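Local coordinates for protein glutamine amido transferase (PDB 3M3P) that is of unestablished function but belongs to the glutamine amidotransferase family and folds around a mixed beta-sheet flanked by helices, at residues A[104-109]-A[138-143]; A[21-26]-A[232-237]; A[148-153]-A[164-169]; A[40-45]-A[69-74]; A[7-12]-A[32-37]. All coordinates share one frame; numbering follows the deposited sequence.

Interaction 1: A[104-109]-A[138-143]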
# COMPACT_ATOMS: atom_id res chain seq x y z
N THR A 104 10.35 1.62 12.04
CA THR A 104 11.51 1.03 12.67
C THR A 104 11.87 -0.30 12.00
O THR A 104 11.04 -0.90 11.30
CB THR A 104 11.21 0.77 14.19
OG1 THR A 104 10.03 -0.05 14.32
CG2 THR A 104 11.03 2.09 14.94
N ASP A 105 13.07 -0.78 12.24
CA ASP A 105 13.51 -2.07 11.71
C ASP A 105 12.75 -3.23 12.38
O ASP A 105 12.64 -3.32 13.59
CB ASP A 105 15.02 -2.29 11.93
CG ASP A 105 15.86 -1.33 11.14
OD1 ASP A 105 15.58 -1.14 9.94
OD2 ASP A 105 16.89 -0.84 11.70
N SER A 106 12.24 -4.12 11.57
CA SER A 106 11.59 -5.32 12.07
C SER A 106 12.61 -6.30 12.64
O SER A 106 13.65 -6.49 12.02
CB SER A 106 10.85 -6.03 10.95
OG SER A 106 9.85 -5.21 10.37
N PRO A 107 12.28 -6.98 13.76
CA PRO A 107 13.20 -8.05 14.21
C PRO A 107 13.52 -9.06 13.13
O PRO A 107 14.64 -9.53 12.99
CB PRO A 107 12.45 -8.64 15.43
CG PRO A 107 11.73 -7.43 15.98
CD PRO A 107 11.19 -6.75 14.72
N HIS A 108 12.50 -9.40 12.35
CA HIS A 108 12.59 -10.36 11.26
C HIS A 108 11.86 -9.78 10.04
O HIS A 108 10.77 -9.20 10.17
CB HIS A 108 11.93 -11.67 11.64
CG HIS A 108 12.49 -12.28 12.88
ND1 HIS A 108 13.78 -12.76 12.97
CD2 HIS A 108 11.95 -12.40 14.11
CE1 HIS A 108 13.99 -13.17 14.22
NE2 HIS A 108 12.87 -13.02 14.90
N ALA A 109 12.48 -9.91 8.89
CA ALA A 109 11.86 -9.45 7.65
C ALA A 109 10.66 -10.36 7.26
O ALA A 109 10.50 -11.45 7.79
CB ALA A 109 12.89 -9.43 6.53
N GLU A 138 4.33 -10.09 0.97
CA GLU A 138 5.24 -9.22 1.72
C GLU A 138 6.61 -9.12 1.08
O GLU A 138 7.12 -10.11 0.57
CB GLU A 138 5.44 -9.82 3.12
CG GLU A 138 4.17 -9.92 4.01
CD GLU A 138 3.63 -8.63 4.52
OE1 GLU A 138 4.19 -7.54 4.28
OE2 GLU A 138 2.54 -8.78 5.17
N TRP A 139 7.23 -7.96 1.22
CA TRP A 139 8.67 -7.82 0.91
C TRP A 139 9.16 -6.57 1.62
O TRP A 139 9.25 -5.49 1.07
CB TRP A 139 8.92 -7.83 -0.60
CG TRP A 139 10.36 -8.03 -0.98
CD1 TRP A 139 11.48 -7.54 -0.34
CD2 TRP A 139 10.83 -8.72 -2.12
NE1 TRP A 139 12.60 -7.92 -1.01
CE2 TRP A 139 12.23 -8.66 -2.11
CE3 TRP A 139 10.18 -9.42 -3.15
CZ2 TRP A 139 13.02 -9.22 -3.14
CZ3 TRP A 139 10.97 -9.99 -4.17
CH2 TRP A 139 12.36 -9.88 -4.15
N HIS A 140 9.42 -6.72 2.92
CA HIS A 140 9.75 -5.57 3.77
C HIS A 140 10.63 -5.93 4.92
O HIS A 140 10.62 -7.05 5.42
CB HIS A 140 8.48 -4.87 4.31
CG HIS A 140 7.79 -5.62 5.39
ND1 HIS A 140 7.90 -5.29 6.74
CD2 HIS A 140 6.99 -6.72 5.31
CE1 HIS A 140 7.22 -6.19 7.43
NE2 HIS A 140 6.64 -7.05 6.59
N TYR A 141 11.41 -4.93 5.33
CA TYR A 141 12.33 -5.01 6.46
C TYR A 141 11.97 -4.11 7.62
O TYR A 141 12.59 -4.22 8.69
CB TYR A 141 13.72 -4.66 5.95
CG TYR A 141 14.28 -5.62 4.94
CD1 TYR A 141 14.99 -6.74 5.32
CD2 TYR A 141 14.13 -5.39 3.58
CE1 TYR A 141 15.51 -7.63 4.38
CE2 TYR A 141 14.68 -6.28 2.65
CZ TYR A 141 15.35 -7.39 3.07
OH TYR A 141 15.88 -8.21 2.12
N GLN A 142 11.04 -3.18 7.41
CA GLN A 142 10.65 -2.24 8.47
C GLN A 142 9.16 -2.33 8.73
O GLN A 142 8.41 -2.95 7.98
CB GLN A 142 11.11 -0.80 8.12
CG GLN A 142 12.58 -0.71 7.85
CD GLN A 142 13.08 0.71 7.87
OE1 GLN A 142 12.51 1.56 7.17
NE2 GLN A 142 14.15 1.00 8.64
N THR A 143 8.72 -1.61 9.75
CA THR A 143 7.34 -1.64 10.19
C THR A 143 6.91 -0.27 10.68
O THR A 143 7.73 0.45 11.28
CB THR A 143 7.12 -2.71 11.34
OG1 THR A 143 5.77 -2.68 11.79
CG2 THR A 143 8.06 -2.54 12.50
O HOH W 1 7.60 1.22 14.28
O HOH W 2 14.35 -6.22 9.48
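T104 and T143 form a hydrogen-bonded antiparallel pair: T104 N reaches T143 O at 3.0 Å, and T143 N reaches T104 O at 2.9 Å. S106 N, just before the corner at 107-108, donates at 2.9 Å to Y141 O, which lies at the corner of the other chain. The tight part is at A109, which returns after the turn: its CB, small enough for the place, sits 3.5 Å from H140 O and 3.6 Å from Y141 CD1. Buried H140 donates from ND1 to Q142 O at 2.7 Å, while its NE2 is hydrogen-bonded to E110. W139 and H140 together face E110 in a classic beta bulge. The outer side is looser and wet. Here Q142 lies beside D105, and its NE2 makes a nearly straight bond (169°) of 2.9 Å to D105 OD1, arriving from above the carboxylate plane; the amide oxygen goes to S60. One water joins T104 OG1 to T143 O, and water also reaches Y141 O, linking it to S106 O. Polar side chains suit this margin of the sheet, and the chemistry implies that main-chain bonds, a hydrogen bond from amide to carboxylate and water hold it more than apolar packing does.

Interaction 2: A[21-26]-A[232-237]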
# COMPACT_ATOMS: atom_id res chain seq x y z
N GLY A 21 -4.17 0.09 -10.40
CA GLY A 21 -4.33 0.74 -11.68
C GLY A 21 -5.37 0.08 -12.55
O GLY A 21 -6.19 0.76 -13.16
N ASP A 22 -5.33 -1.23 -12.64
CA ASP A 22 -6.32 -1.94 -13.41
C ASP A 22 -7.73 -1.75 -12.83
O ASP A 22 -8.68 -1.62 -13.57
CB ASP A 22 -5.99 -3.46 -13.42
CG ASP A 22 -4.95 -3.87 -14.46
OD1 ASP A 22 -4.23 -3.04 -14.99
OD2 ASP A 22 -4.81 -5.12 -14.56
N PHE A 23 -7.83 -1.69 -11.51
CA PHE A 23 -9.10 -1.50 -10.84
C PHE A 23 -9.67 -0.11 -11.22
O PHE A 23 -10.83 0.01 -11.61
CB PHE A 23 -8.92 -1.66 -9.33
CG PHE A 23 -10.16 -1.35 -8.58
CD1 PHE A 23 -11.21 -2.28 -8.46
CD2 PHE A 23 -10.32 -0.10 -8.02
CE1 PHE A 23 -12.40 -1.89 -7.78
CE2 PHE A 23 -11.52 0.24 -7.38
CZ PHE A 23 -12.50 -0.66 -7.25
N LEU A 24 -8.83 0.92 -11.14
CA LEU A 24 -9.31 2.25 -11.51
C LEU A 24 -9.71 2.32 -12.98
O LEU A 24 -10.72 2.95 -13.32
CB LEU A 24 -8.26 3.31 -11.16
CG LEU A 24 -7.90 3.54 -9.70
CD1 LEU A 24 -6.90 4.67 -9.61
CD2 LEU A 24 -9.11 3.81 -8.84
N ALA A 25 -8.95 1.68 -13.84
CA ALA A 25 -9.28 1.67 -15.27
C ALA A 25 -10.65 1.03 -15.48
O ALA A 25 -11.49 1.52 -16.26
CB ALA A 25 -8.20 0.93 -16.07
N GLY A 26 -10.89 -0.08 -14.77
CA GLY A 26 -12.18 -0.76 -14.90
C GLY A 26 -13.35 0.05 -14.35
O GLY A 26 -14.48 -0.18 -14.74
N VAL A 232 -11.21 -4.19 -0.81
CA VAL A 232 -10.58 -3.01 -0.19
C VAL A 232 -10.72 -1.81 -1.12
O VAL A 232 -11.09 -0.74 -0.69
CB VAL A 232 -9.10 -3.27 0.12
CG1 VAL A 232 -8.41 -2.02 0.61
CG2 VAL A 232 -8.95 -4.44 1.14
N TYR A 233 -10.36 -1.97 -2.39
CA TYR A 233 -10.33 -0.83 -3.32
C TYR A 233 -11.73 -0.29 -3.53
O TYR A 233 -11.95 0.92 -3.58
CB TYR A 233 -9.67 -1.22 -4.63
CG TYR A 233 -8.19 -1.54 -4.56
CD1 TYR A 233 -7.35 -0.89 -3.66
CD2 TYR A 233 -7.64 -2.42 -5.44
CE1 TYR A 233 -5.97 -1.15 -3.68
CE2 TYR A 233 -6.26 -2.70 -5.45
CZ TYR A 233 -5.46 -2.02 -4.60
OH TYR A 233 -4.07 -2.25 -4.59
N ALA A 234 -12.71 -1.18 -3.64
CA ALA A 234 -14.10 -0.76 -3.77
C ALA A 234 -14.56 0.04 -2.58
O ALA A 234 -15.28 1.04 -2.73
CB ALA A 234 -15.01 -1.99 -4.02
N ARG A 235 -14.18 -0.35 -1.38
CA ARG A 235 -14.53 0.45 -0.20
C ARG A 235 -13.81 1.78 -0.25
O ARG A 235 -14.39 2.83 0.01
CB ARG A 235 -14.18 -0.30 1.07
CG ARG A 235 -14.46 0.43 2.37
CD ARG A 235 -15.90 0.93 2.49
NE ARG A 235 -16.01 1.69 3.75
CZ ARG A 235 -15.67 2.96 3.83
NH1 ARG A 235 -15.27 3.60 2.74
NH2 ARG A 235 -15.73 3.58 4.97
N TRP A 236 -12.52 1.76 -0.56
CA TRP A 236 -11.73 2.98 -0.53
C TRP A 236 -12.23 4.07 -1.50
O TRP A 236 -12.31 5.24 -1.14
CB TRP A 236 -10.26 2.64 -0.84
CG TRP A 236 -9.40 3.85 -0.72
CD1 TRP A 236 -8.97 4.40 0.45
CD2 TRP A 236 -8.88 4.66 -1.75
NE1 TRP A 236 -8.22 5.53 0.21
CE2 TRP A 236 -8.14 5.70 -1.15
CE3 TRP A 236 -8.99 4.63 -3.14
CZ2 TRP A 236 -7.53 6.71 -1.89
CZ3 TRP A 236 -8.33 5.61 -3.87
CH2 TRP A 236 -7.63 6.62 -3.26
N ILE A 237 -12.65 3.69 -2.70
CA ILE A 237 -13.10 4.71 -3.64
C ILE A 237 -14.44 5.34 -3.28
O ILE A 237 -14.77 6.37 -3.82
CB ILE A 237 -13.15 4.21 -5.11
CG1 ILE A 237 -14.11 3.04 -5.33
CG2 ILE A 237 -11.71 3.82 -5.59
CD1 ILE A 237 -14.46 2.79 -6.83
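The F23 ring takes Y233 CB over one face: that carbon stands 3.7 Å from the ring centroid, displaced toward the rim, in a CH-pi contact. Its nearest ring atoms are CD2 and CE2, with Y233 CB to F23 CE2 at 3.6 Å. Two further groups come to the F23 ring obliquely, A234 N at 3.7 Å from F23 CZ and I237 CD1 at 3.9 Å from F23 CE2. The two aromatic rings are themselves oblique, with centroids 5.7 Å apart and planes at 40°, and the Y233 ring also meets the ring of F20. With CG anti to its backbone N (chi1 175°), F23 reaches across from helix 18-26, the crossover helix between parallel strands 6-10 and 31-35, to the long C-terminal helix 218-237. The local axes stay 11.0 Å apart and are inclined at 57°, a gap that the large flat ring of F23 spans. L24 fills in alongside, its CD2 4.2 Å from I237 CG2 as the two branched chains slide past each other in opposite directions. Y233 suits its buried place because it meets F23 mainly through CB, its ring touching F23 only by CD2: the ring runs on toward the sheet, touching I86, and its hydroxyl is hydrogen-bonded to H88. W236 also rests on I86, joining helix 218-237 to strand 85-88.

Interaction 3: A[148-153]-A[164-169]; sequences PGAVHI and YVLDDL
Y164 stands across from H152, its side chain lying beside A150. Its CG lies between the backbone N and the carbonyl carbon (chi1 58°), and the ring passes A150 obliquely, with Y164 CD1 3.8 Å from A150 CB; a methyl suits a place beside so broad a group. The far end of the tyrosine belongs elsewhere: its hydroxyl bonds to G92 O and its ring meets F144 edge-to-face. Y164 CA also approaches V151 O at 3.1 Å, in a CA-H...O contact. V165 comes next and carries the pairing. V151 N gives V165 O an almost straight bond (174°) of 2.8 Å, lying in the carbonyl plane, and V165 N returns one of 2.9 Å to V151 O, with the donor tilted from the carbonyl plane. These two bonds join the arms of an antiparallel beta hairpin, strands 150-156 and 161-166, inside the mixed sheet of the amidotransferase fold. Beta-branched residues such as V151 and V165 fit such extended chain. L166 reaches back with CD1 3.5 Å from G149 O. G149 has a positive phi (85°), easily adopted by glycine, and L166 CD1 lies where a side chain would point. At D167 the strand has ended, and water takes over. One molecule donates to G149 O at 2.7 Å and accepts from D167 N, while a second donates to D167 OD1 and, weakly, to G149 O.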
# COMPACT_ATOMS: atom_id res chain seq x y z
N PRO A 148 -1.60 7.77 15.51
CA PRO A 148 -2.66 8.24 16.39
C PRO A 148 -4.01 8.46 15.66
O PRO A 148 -4.09 8.95 14.51
CB PRO A 148 -2.08 9.54 17.00
CG PRO A 148 -0.80 9.82 16.30
CD PRO A 148 -0.44 8.67 15.44
N GLY A 149 -5.07 7.98 16.33
CA GLY A 149 -6.42 8.07 15.83
C GLY A 149 -6.76 6.91 14.89
O GLY A 149 -7.91 6.80 14.50
N ALA A 150 -5.80 6.06 14.52
CA ALA A 150 -6.09 4.97 13.57
C ALA A 150 -6.49 3.70 14.31
O ALA A 150 -6.09 3.47 15.45
CB ALA A 150 -4.87 4.70 12.61
N VAL A 151 -7.21 2.85 13.62
CA VAL A 151 -7.68 1.54 14.10
C VAL A 151 -6.89 0.45 13.43
O VAL A 151 -6.91 0.30 12.20
CB VAL A 151 -9.24 1.34 13.85
CG1 VAL A 151 -9.65 -0.07 14.26
CG2 VAL A 151 -10.01 2.41 14.67
N HIS A 152 -6.17 -0.33 14.21
CA HIS A 152 -5.44 -1.51 13.78
C HIS A 152 -6.40 -2.63 13.34
O HIS A 152 -7.29 -3.02 14.08
CB HIS A 152 -4.62 -1.97 14.98
CG HIS A 152 -3.83 -3.21 14.74
ND1 HIS A 152 -3.65 -4.14 15.73
CD2 HIS A 152 -3.12 -3.63 13.68
CE1 HIS A 152 -2.85 -5.10 15.28
NE2 HIS A 152 -2.49 -4.81 14.04
N ILE A 153 -6.20 -3.13 12.11
CA ILE A 153 -7.14 -4.11 11.56
C ILE A 153 -6.55 -5.44 11.08
O ILE A 153 -7.32 -6.32 10.71
CB ILE A 153 -7.96 -3.50 10.42
CG1 ILE A 153 -7.12 -3.09 9.21
CG2 ILE A 153 -8.89 -2.28 10.85
CD1 ILE A 153 -7.96 -2.82 7.94
N TYR A 164 -4.02 -0.57 9.01
CA TYR A 164 -4.81 0.28 9.88
C TYR A 164 -5.73 1.12 9.00
O TYR A 164 -5.42 1.36 7.82
CB TYR A 164 -3.92 1.21 10.76
CG TYR A 164 -3.03 2.09 9.94
CD1 TYR A 164 -3.49 3.31 9.38
CD2 TYR A 164 -1.75 1.66 9.61
CE1 TYR A 164 -2.69 4.02 8.52
CE2 TYR A 164 -0.93 2.40 8.76
CZ TYR A 164 -1.40 3.56 8.23
OH TYR A 164 -0.64 4.30 7.34
N VAL A 165 -6.80 1.65 9.59
CA VAL A 165 -7.69 2.61 8.94
C VAL A 165 -7.82 3.85 9.78
O VAL A 165 -7.83 3.78 11.01
CB VAL A 165 -9.11 2.03 8.57
CG1 VAL A 165 -9.04 1.03 7.37
CG2 VAL A 165 -9.82 1.41 9.81
N LEU A 166 -7.87 4.99 9.13
CA LEU A 166 -7.96 6.30 9.79
C LEU A 166 -9.16 7.06 9.30
O LEU A 166 -9.35 7.23 8.09
CB LEU A 166 -6.70 7.10 9.56
CG LEU A 166 -6.59 8.47 10.18
CD1 LEU A 166 -6.65 8.41 11.72
CD2 LEU A 166 -5.32 9.16 9.64
N ASP A 167 -9.99 7.52 10.23
CA ASP A 167 -11.11 8.47 9.94
C ASP A 167 -12.12 7.83 8.92
O ASP A 167 -12.77 8.58 8.18
CB ASP A 167 -10.61 9.83 9.37
CG ASP A 167 -9.74 10.61 10.34
OD1 ASP A 167 -9.96 10.39 11.54
OD2 ASP A 167 -8.91 11.48 9.90
N ASP A 168 -12.24 6.50 8.86
CA ASP A 168 -13.19 5.88 7.92
C ASP A 168 -12.84 6.19 6.48
O ASP A 168 -13.69 6.11 5.59
CB ASP A 168 -14.60 6.46 8.16
CG ASP A 168 -15.70 5.56 7.69
OD1 ASP A 168 -15.49 4.33 7.70
OD2 ASP A 168 -16.80 6.10 7.36
N LEU A 169 -11.60 6.62 6.24
CA LEU A 169 -11.28 7.17 4.90
C LEU A 169 -9.96 6.66 4.32
O LEU A 169 -9.86 6.45 3.13
CB LEU A 169 -11.22 8.70 5.00
CG LEU A 169 -11.70 9.66 4.00
CD1 LEU A 169 -12.98 9.22 3.23
CD2 LEU A 169 -11.92 11.06 4.66
O HOH W 3 -9.96 6.29 12.90
O HOH W 4 -8.85 10.00 13.94

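Interaction 4: A[40-45]-A[69-74]; sequences DPLPAE and PTLLAL
L42 meets T70, L71 and L74 of helix 68-81 by apolar contact, dividing its two methyl groups among them. Its CD1 lies 3.7 Å from T70 CG2 and 3.9 Å from L71 CB, while L42 CD2 is 4.1 Å from L74 CD2. A forked leucine suits this place, since one branch can rest on T70 and L71 and the other on L74, one turn after T70. In T70, OG1 is anti to the carbonyl carbon, beside the backbone N (chi1 -59°), which puts CG2 anti to the backbone N, where it meets L42; the two side chains slide past each other in opposite directions. P43 adds its CD and CG: CD comes within 4.2 Å of L74 CD2, the two side chains crossing at about a right angle. A second kind of contact sets methyl groups against polar main-chain atoms without bonding. L74 CD1 touches P43 O at 3.5 Å, and L42 CD1 lies 3.8 Å from L71 N. The helix spends its own main-chain groups internally, with L74 N bonded to T70 O at 3.0 Å. Prolines fit an extended loop of this sort, because their rings restrict the backbone. The contact pins the loop between strands 31-35 and 51-54 to helix 68-81. Beneath it, strand 6-10 supplies M7, touched by P43 and L74, and I9, touched by L42; L71 continues inward to F11 and to L94 of helix 90-98.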
# COMPACT_ATOMS: atom_id res chain seq x y z
N ASP A 40 9.66 14.27 -10.00
CA ASP A 40 8.41 14.88 -10.49
C ASP A 40 7.83 15.75 -9.38
O ASP A 40 7.79 15.36 -8.21
CB ASP A 40 7.33 13.85 -10.87
CG ASP A 40 7.66 13.06 -12.14
OD1 ASP A 40 8.59 13.47 -12.89
OD2 ASP A 40 6.97 12.06 -12.46
N PRO A 41 7.38 16.97 -9.73
CA PRO A 41 6.87 17.86 -8.71
C PRO A 41 5.56 17.41 -8.14
O PRO A 41 4.71 16.89 -8.83
CB PRO A 41 6.68 19.19 -9.47
CG PRO A 41 7.70 19.15 -10.47
CD PRO A 41 7.67 17.73 -10.97
N LEU A 42 5.42 17.59 -6.84
CA LEU A 42 4.14 17.30 -6.18
C LEU A 42 3.23 18.53 -6.28
O LEU A 42 3.70 19.65 -6.28
CB LEU A 42 4.39 16.97 -4.70
CG LEU A 42 5.07 15.62 -4.44
CD1 LEU A 42 5.69 15.64 -3.04
CD2 LEU A 42 4.08 14.50 -4.66
N PRO A 43 1.92 18.31 -6.33
CA PRO A 43 0.98 19.45 -6.43
C PRO A 43 0.99 20.21 -5.12
O PRO A 43 1.01 19.63 -4.03
CB PRO A 43 -0.37 18.78 -6.57
CG PRO A 43 -0.23 17.44 -5.90
CD PRO A 43 1.22 17.03 -6.23
N ALA A 44 0.91 21.53 -5.20
CA ALA A 44 0.78 22.36 -3.99
C ALA A 44 -0.55 22.19 -3.33
O ALA A 44 -0.65 22.30 -2.10
CB ALA A 44 0.99 23.84 -4.30
N GLU A 45 -1.57 21.91 -4.13
CA GLU A 45 -2.94 21.80 -3.63
C GLU A 45 -3.42 20.36 -3.74
O GLU A 45 -3.75 19.89 -4.82
CB GLU A 45 -3.82 22.75 -4.42
CG GLU A 45 -5.36 22.67 -4.25
CD GLU A 45 -5.81 22.83 -2.80
OE1 GLU A 45 -5.60 21.90 -2.00
OE2 GLU A 45 -6.41 23.89 -2.49
N PRO A 69 9.89 16.09 2.98
CA PRO A 69 9.05 17.03 3.76
C PRO A 69 7.78 17.41 3.01
O PRO A 69 6.70 17.55 3.59
CB PRO A 69 9.98 18.23 3.99
CG PRO A 69 11.32 17.64 3.90
CD PRO A 69 11.29 16.53 2.93
N THR A 70 7.91 17.63 1.70
CA THR A 70 6.79 18.06 0.88
C THR A 70 5.75 16.99 0.85
O THR A 70 4.57 17.25 0.99
CB THR A 70 7.27 18.40 -0.56
OG1 THR A 70 8.25 19.43 -0.44
CG2 THR A 70 6.19 18.91 -1.44
N LEU A 71 6.16 15.75 0.71
CA LEU A 71 5.15 14.67 0.64
C LEU A 71 4.47 14.42 1.97
O LEU A 71 3.22 14.25 2.03
CB LEU A 71 5.75 13.35 0.12
CG LEU A 71 4.81 12.14 -0.03
CD1 LEU A 71 3.69 12.40 -1.03
CD2 LEU A 71 5.63 10.88 -0.47
N LEU A 72 5.22 14.43 3.06
CA LEU A 72 4.58 14.26 4.38
C LEU A 72 3.56 15.39 4.62
O LEU A 72 2.49 15.13 5.16
CB LEU A 72 5.62 14.19 5.51
CG LEU A 72 6.59 13.01 5.46
CD1 LEU A 72 7.63 13.09 6.60
CD2 LEU A 72 5.83 11.67 5.49
N ALA A 73 3.91 16.64 4.27
CA ALA A 73 2.97 17.75 4.41
C ALA A 73 1.71 17.56 3.53
O ALA A 73 0.56 17.83 3.94
CB ALA A 73 3.65 19.09 4.14
N LEU A 74 1.90 17.08 2.31
CA LEU A 74 0.78 16.80 1.42
C LEU A 74 -0.16 15.72 1.97
O LEU A 74 -1.37 15.84 1.86
CB LEU A 74 1.32 16.39 0.04
CG LEU A 74 0.30 16.30 -1.08
CD1 LEU A 74 -0.27 17.76 -1.38
CD2 LEU A 74 0.98 15.69 -2.29

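Interaction 5: A[7-12]-A[32-37]; sequences MIIQFS and QVLRMD
I9 and M36 form the apolar centre, where I9 CG2 lies 3.6 Å from M36 CG. Beside them F11 runs alongside M36 in the same direction, with F11 CE1 3.8 Å from M36 CG. Further back on this face, selenomethionine M7 and L34 cross obliquely, and M7 SE touches L34 CD1 at 3.7 Å. Flexible chains such as that of M36, here selenomethionine and bent at chi2 and chi3, follow the neighbouring side chains. The parallel backbone bonds come next, running from I8 N to Q32 O, L34 N to I8 O, Q10 N to L34 O (2.9 Å) and M36 N to Q10 O. On the face of I8 and V33, Q10 is extended, with CG anti to the backbone N (chi1 -170°). Its CG rests 3.7 Å from R35 CD, and its amide plane is turned only 17° from the guanidinium. Q10 NE2 then donates to S12 O at 2.9 Å, in both amide and carbonyl planes. At the polar edge R35 forms a side-on salt bridge with D37, NE to OD1 and NH2 to OD2, each at 2.8 Å, both oxygens using their syn lone pairs. S12 C lies over a guanidinium face, and buried S12 N finds no partner. Strands 6-10 and 31-35 are joined through helix 18-26 as a beta-alpha-beta unit; 31-35 is outermost in the sheet, while strand 51-54 flanks 6-10 and helices 68-81 and 90-98 receive F11.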
# COMPACT_ATOMS: atom_id res chain seq x y z
N MSE A 7 -4.29 10.78 -7.63
CA MSE A 7 -2.86 10.95 -7.75
C MSE A 7 -2.18 9.73 -7.16
O MSE A 7 -2.46 9.36 -6.04
CB MSE A 7 -2.46 12.19 -7.02
CG MSE A 7 -0.99 12.32 -6.73
SE MSE A 7 -0.31 14.08 -6.04
CE MSE A 7 -1.45 14.42 -4.41
N ILE A 8 -1.29 9.11 -7.90
CA ILE A 8 -0.55 7.92 -7.48
C ILE A 8 0.92 8.29 -7.42
O ILE A 8 1.53 8.71 -8.41
CB ILE A 8 -0.73 6.70 -8.43
CG1 ILE A 8 -2.20 6.34 -8.61
CG2 ILE A 8 0.11 5.54 -7.94
CD1 ILE A 8 -2.46 5.11 -9.48
N ILE A 9 1.50 8.17 -6.24
CA ILE A 9 2.90 8.41 -6.02
C ILE A 9 3.65 7.10 -6.14
O ILE A 9 3.39 6.13 -5.42
CB ILE A 9 3.16 9.03 -4.60
CG1 ILE A 9 2.25 10.24 -4.34
CG2 ILE A 9 4.68 9.35 -4.41
CD1 ILE A 9 2.30 11.33 -5.38
N GLN A 10 4.58 7.09 -7.10
CA GLN A 10 5.43 5.95 -7.37
C GLN A 10 6.87 6.33 -7.04
O GLN A 10 7.29 7.49 -7.19
CB GLN A 10 5.24 5.61 -8.84
CG GLN A 10 5.84 4.30 -9.34
CD GLN A 10 5.27 3.86 -10.69
OE1 GLN A 10 4.06 4.09 -11.06
NE2 GLN A 10 6.12 3.15 -11.39
N PHE A 11 7.63 5.36 -6.53
CA PHE A 11 8.97 5.60 -5.98
C PHE A 11 10.07 4.94 -6.79
O PHE A 11 11.25 5.25 -6.60
CB PHE A 11 8.99 5.15 -4.55
CG PHE A 11 7.99 5.86 -3.69
CD1 PHE A 11 8.30 7.13 -3.16
CD2 PHE A 11 6.76 5.30 -3.42
CE1 PHE A 11 7.42 7.76 -2.37
CE2 PHE A 11 5.84 5.99 -2.62
CZ PHE A 11 6.21 7.18 -2.07
N SER A 12 9.69 4.09 -7.74
CA SER A 12 10.63 3.43 -8.64
C SER A 12 9.92 2.97 -9.92
O SER A 12 8.68 2.93 -9.99
CB SER A 12 11.28 2.22 -8.02
OG SER A 12 10.39 1.13 -8.02
N GLN A 32 -3.30 9.83 -12.26
CA GLN A 32 -2.05 10.43 -12.71
C GLN A 32 -0.91 9.98 -11.81
O GLN A 32 -0.89 10.27 -10.59
CB GLN A 32 -2.20 11.96 -12.61
CG GLN A 32 -3.07 12.57 -13.69
CD GLN A 32 -2.38 12.57 -15.06
OE1 GLN A 32 -1.13 12.67 -15.17
NE2 GLN A 32 -3.21 12.46 -16.11
N VAL A 33 0.11 9.34 -12.37
CA VAL A 33 1.30 8.91 -11.65
C VAL A 33 2.34 10.02 -11.64
O VAL A 33 2.65 10.66 -12.65
CB VAL A 33 1.87 7.66 -12.32
CG1 VAL A 33 3.21 7.26 -11.75
CG2 VAL A 33 0.86 6.46 -12.20
N LEU A 34 2.97 10.18 -10.48
CA LEU A 34 4.13 11.03 -10.27
C LEU A 34 5.26 10.16 -9.74
O LEU A 34 5.07 9.43 -8.77
CB LEU A 34 3.81 12.10 -9.24
CG LEU A 34 2.77 13.14 -9.63
CD1 LEU A 34 2.49 14.12 -8.49
CD2 LEU A 34 3.18 13.96 -10.83
N ARG A 35 6.44 10.24 -10.34
CA ARG A 35 7.61 9.46 -9.99
C ARG A 35 8.57 10.30 -9.10
O ARG A 35 9.23 11.23 -9.57
CB ARG A 35 8.35 9.04 -11.27
CG ARG A 35 7.62 7.91 -12.01
CD ARG A 35 7.92 6.48 -11.47
NE ARG A 35 9.34 6.19 -11.63
CZ ARG A 35 9.93 5.78 -12.76
NH1 ARG A 35 9.20 5.49 -13.83
NH2 ARG A 35 11.24 5.67 -12.84
N MSE A 36 8.68 9.93 -7.83
CA MSE A 36 9.57 10.66 -6.93
C MSE A 36 11.02 10.49 -7.33
O MSE A 36 11.86 11.42 -7.09
CB MSE A 36 9.36 10.18 -5.49
CG MSE A 36 8.01 10.51 -4.90
SE MSE A 36 7.42 12.36 -4.93
CE MSE A 36 6.53 12.46 -6.67
N ASP A 37 11.38 9.32 -7.83
CA ASP A 37 12.77 9.06 -8.28
C ASP A 37 13.20 9.84 -9.52
O ASP A 37 14.39 9.90 -9.87
CB ASP A 37 12.98 7.56 -8.50
CG ASP A 37 12.06 6.99 -9.55
OD1 ASP A 37 10.81 7.17 -9.52
OD2 ASP A 37 12.63 6.30 -10.45

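How the interactions relate
Interactions 1, 3 and 5 pair strands of one mixed sheet, antiparallel in the first two and parallel in the last. Interactions 1 and 5 bring in its outermost strands, 142-144 and 31-35, so each joins main-chain bonds to a polar margin; interaction 3 lies between, with water at the end of the hairpin. Both others are apolar: interaction 2 packs helix on helix and interaction 4 a loop on a helix. All five are partly buried, interaction 4 farthest from the chain's centre, 2 and 5 nearest. Interaction 4 touches 5: D40 OD2 probably bonds to R35 N, and P43 and L74 pack on M7. Interaction 2 meets 3 through the R235-D168 salt bridge, tying the C-terminal helix to the turn that follows the hairpin.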